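Alr4995 protein (PDB 6LRF) probably catalyses both the hydrolysis of arginine to ornithine and the cyclodeamination of ornithine to proline, as the bifunctional cyanobacterial enzyme AgrE. Local coordinates at residues 158-169 with 184-195; 69-77 with 117-125. All coordinates share one frame; numbering follows the deposited sequence.

Interaction 1: 158-169 with 184-195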
# COMPACT_ATOMS: atom_id res chain seq x y z
N SER B 158 -23.73 12.20 -35.95
CA SER B 158 -22.50 11.41 -35.78
C SER B 158 -22.46 10.70 -34.43
O SER B 158 -22.68 11.33 -33.39
CB SER B 158 -21.27 12.30 -35.93
OG SER B 158 -21.29 12.99 -37.18
N LEU B 159 -22.15 9.41 -34.45
CA LEU B 159 -22.00 8.61 -33.23
C LEU B 159 -20.61 8.02 -33.16
O LEU B 159 -20.11 7.47 -34.16
CB LEU B 159 -23.03 7.48 -33.16
CG LEU B 159 -24.51 7.84 -33.22
CD1 LEU B 159 -25.36 6.57 -33.25
CD2 LEU B 159 -24.93 8.72 -32.04
N ARG B 160 -19.96 8.11 -31.99
CA ARG B 160 -18.63 7.53 -31.85
C ARG B 160 -18.67 6.13 -31.25
O ARG B 160 -19.25 5.90 -30.19
CB ARG B 160 -17.72 8.41 -31.00
CG ARG B 160 -16.31 7.85 -30.95
CD ARG B 160 -15.47 8.49 -29.88
NE ARG B 160 -14.12 7.95 -29.94
CZ ARG B 160 -13.16 8.26 -29.08
NH1 ARG B 160 -13.41 9.10 -28.09
NH2 ARG B 160 -11.96 7.72 -29.22
N LEU B 161 -18.02 5.20 -31.96
CA LEU B 161 -17.87 3.83 -31.52
C LEU B 161 -16.59 3.69 -30.71
O LEU B 161 -15.55 4.15 -31.17
CB LEU B 161 -17.82 2.88 -32.73
CG LEU B 161 -19.03 2.85 -33.65
CD1 LEU B 161 -18.67 2.21 -35.00
CD2 LEU B 161 -20.18 2.09 -32.99
N ILE B 162 -16.67 3.04 -29.55
CA ILE B 162 -15.52 2.95 -28.63
C ILE B 162 -15.14 1.53 -28.23
O ILE B 162 -14.15 1.33 -27.54
CB ILE B 162 -15.80 3.72 -27.33
CG1 ILE B 162 -17.05 3.16 -26.66
CG2 ILE B 162 -15.96 5.20 -27.61
CD1 ILE B 162 -17.36 3.78 -25.32
N ASP B 163 -15.93 0.56 -28.65
CA ASP B 163 -15.67 -0.85 -28.36
C ASP B 163 -15.31 -1.59 -29.65
O ASP B 163 -16.14 -1.75 -30.55
CB ASP B 163 -16.91 -1.49 -27.70
CG ASP B 163 -16.63 -2.89 -27.14
OD1 ASP B 163 -15.85 -3.65 -27.75
OD2 ASP B 163 -17.20 -3.23 -26.08
N GLU B 164 -14.07 -2.07 -29.73
CA GLU B 164 -13.55 -2.66 -30.95
C GLU B 164 -14.33 -3.90 -31.43
O GLU B 164 -14.28 -4.25 -32.60
CB GLU B 164 -12.08 -3.01 -30.76
CG GLU B 164 -11.36 -3.35 -32.05
CD GLU B 164 -10.03 -4.04 -31.81
OE1 GLU B 164 -9.74 -4.40 -30.64
OE2 GLU B 164 -9.28 -4.22 -32.80
N ARG B 165 -15.06 -4.54 -30.52
CA ARG B 165 -15.91 -5.67 -30.92
C ARG B 165 -17.05 -5.20 -31.82
O ARG B 165 -17.45 -5.89 -32.75
CB ARG B 165 -16.47 -6.39 -29.69
CG ARG B 165 -15.42 -7.14 -28.86
CD ARG B 165 -16.01 -7.66 -27.56
NE ARG B 165 -16.44 -6.56 -26.70
CZ ARG B 165 -17.36 -6.67 -25.75
NH1 ARG B 165 -17.95 -7.84 -25.52
NH2 ARG B 165 -17.69 -5.61 -25.02
N PHE B 166 -17.57 -4.01 -31.52
CA PHE B 166 -18.66 -3.44 -32.28
C PHE B 166 -18.10 -2.31 -33.13
O PHE B 166 -18.34 -1.12 -32.87
CB PHE B 166 -19.77 -2.99 -31.34
CG PHE B 166 -20.17 -4.07 -30.36
CD1 PHE B 166 -20.94 -5.14 -30.77
CD2 PHE B 166 -19.72 -4.03 -29.04
CE1 PHE B 166 -21.29 -6.15 -29.87
CE2 PHE B 166 -20.07 -5.03 -28.13
CZ PHE B 166 -20.85 -6.09 -28.55
N TYR B 167 -17.33 -2.74 -34.13
CA TYR B 167 -16.50 -1.90 -34.98
C TYR B 167 -17.28 -1.24 -36.12
O TYR B 167 -16.82 -0.25 -36.71
CB TYR B 167 -15.33 -2.74 -35.55
CG TYR B 167 -15.77 -3.88 -36.46
CD1 TYR B 167 -16.27 -5.07 -35.94
CD2 TYR B 167 -15.69 -3.75 -37.85
CE1 TYR B 167 -16.68 -6.10 -36.78
CE2 TYR B 167 -16.09 -4.78 -38.69
CZ TYR B 167 -16.58 -5.96 -38.15
OH TYR B 167 -16.99 -6.99 -38.99
N HIS B 168 -18.46 -1.79 -36.44
CA HIS B 168 -19.41 -1.13 -37.34
C HIS B 168 -20.64 -0.72 -36.57
O HIS B 168 -21.04 -1.38 -35.61
CB HIS B 168 -19.82 -2.06 -38.50
CG HIS B 168 -18.84 -2.12 -39.63
ND1 HIS B 168 -18.76 -3.19 -40.49
CD2 HIS B 168 -17.92 -1.22 -40.06
CE1 HIS B 168 -17.82 -2.97 -41.39
NE2 HIS B 168 -17.30 -1.78 -41.15
N LEU B 169 -21.26 0.37 -37.00
CA LEU B 169 -22.46 0.88 -36.36
C LEU B 169 -23.59 -0.15 -36.32
O LEU B 169 -24.31 -0.23 -35.33
CB LEU B 169 -22.94 2.13 -37.08
CG LEU B 169 -24.13 2.82 -36.41
CD1 LEU B 169 -23.78 3.21 -34.94
CD2 LEU B 169 -24.59 4.02 -37.23
N TYR B 184 -27.07 -1.06 -28.26
CA TYR B 184 -26.27 -1.45 -27.11
C TYR B 184 -25.45 -0.27 -26.60
O TYR B 184 -24.36 -0.02 -27.11
CB TYR B 184 -25.36 -2.62 -27.48
CG TYR B 184 -24.39 -2.99 -26.39
CD1 TYR B 184 -24.85 -3.41 -25.14
CD2 TYR B 184 -23.02 -2.94 -26.60
CE1 TYR B 184 -23.96 -3.76 -24.14
CE2 TYR B 184 -22.13 -3.28 -25.60
CZ TYR B 184 -22.61 -3.69 -24.37
OH TYR B 184 -21.73 -4.04 -23.37
N PRO B 185 -25.95 0.43 -25.56
CA PRO B 185 -25.37 1.69 -25.07
C PRO B 185 -23.87 1.61 -24.74
O PRO B 185 -23.18 2.63 -24.83
CB PRO B 185 -26.18 1.98 -23.80
CG PRO B 185 -27.50 1.30 -24.04
CD PRO B 185 -27.14 0.03 -24.78
N GLY B 186 -23.38 0.43 -24.39
CA GLY B 186 -21.97 0.29 -24.05
C GLY B 186 -21.04 0.42 -25.23
O GLY B 186 -19.81 0.49 -25.07
N ALA B 187 -21.59 0.44 -26.43
CA ALA B 187 -20.77 0.56 -27.63
C ALA B 187 -20.40 2.01 -27.94
O ALA B 187 -19.54 2.26 -28.77
CB ALA B 187 -21.48 -0.08 -28.84
N PHE B 188 -21.05 2.97 -27.27
CA PHE B 188 -20.85 4.38 -27.60
C PHE B 188 -20.23 5.21 -26.47
O PHE B 188 -20.37 4.87 -25.30
CB PHE B 188 -22.19 4.99 -28.01
CG PHE B 188 -22.83 4.29 -29.19
CD1 PHE B 188 -23.72 3.25 -28.99
CD2 PHE B 188 -22.50 4.67 -30.48
CE1 PHE B 188 -24.31 2.61 -30.07
CE2 PHE B 188 -23.08 4.03 -31.56
CZ PHE B 188 -23.99 3.00 -31.35
N ASP B 189 -19.56 6.31 -26.81
CA ASP B 189 -19.04 7.19 -25.77
C ASP B 189 -20.19 7.97 -25.11
O ASP B 189 -21.35 7.84 -25.52
CB ASP B 189 -17.95 8.14 -26.33
CG ASP B 189 -18.51 9.22 -27.27
OD1 ASP B 189 -19.73 9.24 -27.55
OD2 ASP B 189 -17.70 10.06 -27.74
N SER B 190 -19.88 8.77 -24.11
CA SER B 190 -20.92 9.48 -23.38
C SER B 190 -21.63 10.52 -24.27
O SER B 190 -22.86 10.65 -24.23
CB SER B 190 -20.33 10.17 -22.15
OG SER B 190 -19.68 11.38 -22.52
N TYR B 191 -20.85 11.25 -25.07
CA TYR B 191 -21.43 12.21 -26.01
C TYR B 191 -22.49 11.56 -26.92
O TYR B 191 -23.55 12.11 -27.13
CB TYR B 191 -20.33 12.86 -26.88
CG TYR B 191 -19.26 13.60 -26.09
CD1 TYR B 191 -19.54 14.83 -25.49
CD2 TYR B 191 -17.97 13.08 -25.94
CE1 TYR B 191 -18.57 15.52 -24.76
CE2 TYR B 191 -17.00 13.76 -25.22
CZ TYR B 191 -17.30 14.98 -24.63
OH TYR B 191 -16.34 15.66 -23.91
N SER B 192 -22.19 10.36 -27.42
CA SER B 192 -23.07 9.70 -28.38
C SER B 192 -24.35 9.20 -27.72
O SER B 192 -25.45 9.31 -28.30
CB SER B 192 -22.33 8.56 -29.06
OG SER B 192 -21.19 9.08 -29.74
N ASN B 193 -24.21 8.66 -26.51
CA ASN B 193 -25.36 8.23 -25.72
C ASN B 193 -26.29 9.39 -25.37
O ASN B 193 -27.52 9.26 -25.40
CB ASN B 193 -24.89 7.52 -24.45
CG ASN B 193 -24.65 6.03 -24.68
OD1 ASN B 193 -25.54 5.32 -25.16
ND2 ASN B 193 -23.45 5.56 -24.35
N ARG B 194 -25.70 10.53 -25.04
CA ARG B 194 -26.50 11.71 -24.78
C ARG B 194 -27.33 12.04 -26.03
O ARG B 194 -28.53 12.34 -25.93
CB ARG B 194 -25.60 12.89 -24.38
CG ARG B 194 -25.95 13.62 -23.08
CD ARG B 194 -24.92 14.74 -22.76
NE ARG B 194 -23.59 14.16 -22.52
CZ ARG B 194 -22.44 14.73 -22.87
NH1 ARG B 194 -22.43 15.91 -23.49
NH2 ARG B 194 -21.28 14.12 -22.61
N LEU B 195 -26.71 11.96 -27.21
CA LEU B 195 -27.39 12.32 -28.46
C LEU B 195 -28.55 11.39 -28.75
O LEU B 195 -29.62 11.83 -29.16
CB LEU B 195 -26.42 12.31 -29.64
CG LEU B 195 -26.99 12.66 -31.03
CD1 LEU B 195 -27.67 14.04 -31.03
CD2 LEU B 195 -25.88 12.60 -32.08
O HOH W 1 -15.22 10.29 -26.87

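Interaction 2: 69-77 with 117-125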
# COMPACT_ATOMS: atom_id res chain seq x y z
N THR B 69 -22.74 -7.30 -47.99
CA THR B 69 -23.24 -6.24 -48.85
C THR B 69 -23.66 -4.99 -48.08
O THR B 69 -23.75 -3.92 -48.68
CB THR B 69 -24.45 -6.71 -49.68
OG1 THR B 69 -25.43 -7.27 -48.80
CG2 THR B 69 -24.01 -7.77 -50.70
N ALA B 70 -23.93 -5.11 -46.77
CA ALA B 70 -24.18 -3.93 -45.93
C ALA B 70 -23.12 -2.87 -46.17
O ALA B 70 -23.40 -1.66 -46.17
CB ALA B 70 -24.23 -4.32 -44.44
N ASN B 71 -21.89 -3.33 -46.43
CA ASN B 71 -20.77 -2.42 -46.62
C ASN B 71 -20.55 -2.00 -48.06
O ASN B 71 -19.59 -1.32 -48.35
CB ASN B 71 -19.48 -3.04 -46.09
CG ASN B 71 -19.63 -3.57 -44.67
OD1 ASN B 71 -19.45 -4.76 -44.42
ND2 ASN B 71 -20.00 -2.68 -43.75
N ALA B 72 -21.42 -2.40 -48.98
CA ALA B 72 -21.24 -2.00 -50.37
C ALA B 72 -21.26 -0.48 -50.51
O ALA B 72 -20.50 0.11 -51.27
CB ALA B 72 -22.33 -2.63 -51.26
N GLY B 73 -22.16 0.15 -49.76
CA GLY B 73 -22.31 1.58 -49.78
C GLY B 73 -23.59 1.94 -49.06
O GLY B 73 -24.22 1.10 -48.43
N LEU B 74 -23.99 3.20 -49.17
CA LEU B 74 -25.13 3.71 -48.43
C LEU B 74 -26.15 4.24 -49.42
O LEU B 74 -25.83 5.10 -50.23
CB LEU B 74 -24.69 4.82 -47.47
CG LEU B 74 -25.83 5.63 -46.87
CD1 LEU B 74 -26.67 4.76 -45.97
CD2 LEU B 74 -25.27 6.80 -46.12
N VAL B 75 -27.38 3.75 -49.33
CA VAL B 75 -28.39 4.08 -50.32
C VAL B 75 -29.48 4.98 -49.75
O VAL B 75 -30.04 4.70 -48.69
CB VAL B 75 -29.04 2.79 -50.88
CG1 VAL B 75 -30.27 3.13 -51.73
CG2 VAL B 75 -28.02 1.98 -51.66
N LEU B 76 -29.80 6.07 -50.45
CA LEU B 76 -31.01 6.84 -50.14
C LEU B 76 -31.65 7.32 -51.44
O LEU B 76 -31.03 8.07 -52.19
CB LEU B 76 -30.69 8.05 -49.25
CG LEU B 76 -31.92 8.86 -48.82
CD1 LEU B 76 -32.91 8.01 -48.04
CD2 LEU B 76 -31.54 10.11 -48.04
N GLY B 77 -32.90 6.91 -51.70
CA GLY B 77 -33.56 7.27 -52.94
C GLY B 77 -32.81 6.69 -54.13
O GLY B 77 -32.49 5.50 -54.17
N PHE B 117 -15.02 5.03 -45.62
CA PHE B 117 -16.43 5.04 -45.24
C PHE B 117 -17.01 3.70 -45.63
O PHE B 117 -16.84 3.29 -46.78
CB PHE B 117 -17.19 6.16 -45.94
CG PHE B 117 -18.68 6.01 -45.87
CD1 PHE B 117 -19.35 6.29 -44.69
CD2 PHE B 117 -19.40 5.59 -46.98
CE1 PHE B 117 -20.73 6.16 -44.62
CE2 PHE B 117 -20.78 5.45 -46.92
CZ PHE B 117 -21.45 5.74 -45.73
N GLU B 118 -17.68 3.01 -44.72
CA GLU B 118 -18.03 1.62 -45.04
C GLU B 118 -19.53 1.35 -45.12
O GLU B 118 -20.01 0.29 -44.72
CB GLU B 118 -17.33 0.69 -44.04
CG GLU B 118 -15.81 0.81 -44.23
CD GLU B 118 -15.01 -0.34 -43.63
OE1 GLU B 118 -15.57 -1.15 -42.87
OE2 GLU B 118 -13.79 -0.41 -43.94
N GLY B 119 -20.25 2.30 -45.70
CA GLY B 119 -21.60 2.04 -46.19
C GLY B 119 -22.68 1.98 -45.13
O GLY B 119 -22.57 2.62 -44.08
N ALA B 120 -23.73 1.22 -45.41
CA ALA B 120 -24.85 1.15 -44.48
C ALA B 120 -24.43 0.39 -43.22
O ALA B 120 -25.11 0.45 -42.20
CB ALA B 120 -26.07 0.49 -45.14
N GLY B 121 -23.31 -0.32 -43.30
CA GLY B 121 -22.73 -0.93 -42.11
C GLY B 121 -22.28 0.08 -41.06
O GLY B 121 -22.20 -0.26 -39.89
N ASP B 122 -22.00 1.32 -41.48
CA ASP B 122 -21.57 2.39 -40.58
C ASP B 122 -22.51 3.59 -40.59
O ASP B 122 -22.24 4.60 -39.94
CB ASP B 122 -20.15 2.89 -40.91
CG ASP B 122 -19.11 2.50 -39.85
OD1 ASP B 122 -19.50 1.96 -38.79
OD2 ASP B 122 -17.90 2.74 -40.07
N ALA B 123 -23.59 3.51 -41.36
CA ALA B 123 -24.54 4.61 -41.41
C ALA B 123 -25.95 4.07 -41.60
O ALA B 123 -26.26 3.47 -42.64
CB ALA B 123 -24.18 5.57 -42.51
N LEU B 124 -26.79 4.27 -40.60
CA LEU B 124 -28.14 3.72 -40.63
C LEU B 124 -29.21 4.79 -40.62
O LEU B 124 -29.19 5.72 -39.82
CB LEU B 124 -28.35 2.78 -39.45
CG LEU B 124 -27.50 1.53 -39.61
CD1 LEU B 124 -27.56 0.69 -38.37
CD2 LEU B 124 -28.02 0.75 -40.80
N LEU B 125 -30.17 4.64 -41.53
CA LEU B 125 -31.26 5.59 -41.65
C LEU B 125 -32.29 5.42 -40.53
O LEU B 125 -32.62 4.31 -40.14
CB LEU B 125 -31.95 5.43 -43.00
CG LEU B 125 -31.14 5.94 -44.20
CD1 LEU B 125 -31.70 5.35 -45.51
CD2 LEU B 125 -31.15 7.46 -44.25

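Interaction 1: 158-169 with 184-195
S192 and R160 make the polar centre of this contact. S192 OG accepts a nearly straight bond from the backbone N of R160 (2.7 Å, 170°). S192 OG in turn donates to D189 OD1 at 2.6 Å, from above the carboxylate plane. S192 N donates to D189 OD1 too, nearly along its C-O axis: D189 is the N-cap of the helix beginning at S190. R160 extends with CG anti to its own N (chi1 -176°) and crosses D189 at about a right angle. Guanidinium and carboxylate planes are 87° apart. R160 CD touches D189 OD2 at 3.5 Å, while R160 NH1 and D189 OD2, 4.4 Å apart, share a bridging water; R160 NH1 also bonds D309 O. The setting is the α/β-propeller fold of the guanidine-modifying enzymes: strand 155-160 ends here beside the start of helix 190-199. A single β bridge pairs L161 with F188, and I162 N bonds A187 O at 3.1 Å. The F188 ring fills the apolar side. L169 CD1 meets its edge in plane, 3.5 Å from F188 CE2, while L159 CB and L161 CD2 approach obliquely. Beyond A187, the F166 and Y184 rings form an oblique pair with centroids 5.3 Å apart.

Interaction 2: 69-77 with 117-125
Strands 73-76 and 123-125 run in nearly the same direction, 18° apart, with their axes 8.3 Å from each other at closest approach. They are edge strands of two different sheets, which meet within the α/β-propeller fold of the guanidine-modifying family. The backbones come nearest where strand 73-76 begins, with G73 CA 3.7 Å from G119 CA. G119 and G121 pack closely here, with G121 CA 3.6 Å from N71 ND2. A120 N bonds G73 O at 3.1 Å from above the carbonyl plane, and G121 N gives a weak bond to A70 O. The side chain of N71 adds a third bond. With CG beside the backbone N (chi1 -51°), the ND2 end of the amide points at E118 O. N71 ND2 bonds E118 O at 3.1 Å and 168°, with each partner lying in the plane of the other group. N71 OD1 takes R90 NH1, so both ends of the amide are used and its rotation is fixed. Replacing N71 by an alanine removes the amide, and E118 O would probably lose this donor while R90 NH1 would lose this acceptor. L74 is the main apolar contact. It crosses F117 at about a right angle. L74 CB meets the edge of the F117 ring in its plane, 3.8 Å from F117 CZ. L74 CD2 meets A123 CB at 4.0 Å. L152 of helix 145-152 packs on L74 and L76. Further along, L125 CD1 lies against V75 O and touches L76 CD1 at 3.9 Å.

The centres of interactions 1 and 2 are about 17 Å apart, yet they touch at the end of segment 158-169. H168 NE2 lies 2.5 Å from E118 OE1, and L169 N lies 3.0 Å from D122 OD1; both are probable hydrogen bonds. H168 also packs on segment 69-77, with H168 CE1 3.2 Å from N71 ND2. Both interactions reach the same mixed sheet, through strands 155-160 and 123-125. A70 of interaction 2 is backbone-bonded to C264. Guanidine-modifying enzymes of this kind use a cysteine and a histidine; C264 and H168, the latter held by E118, are possible candidates for these roles, here without bound ligand.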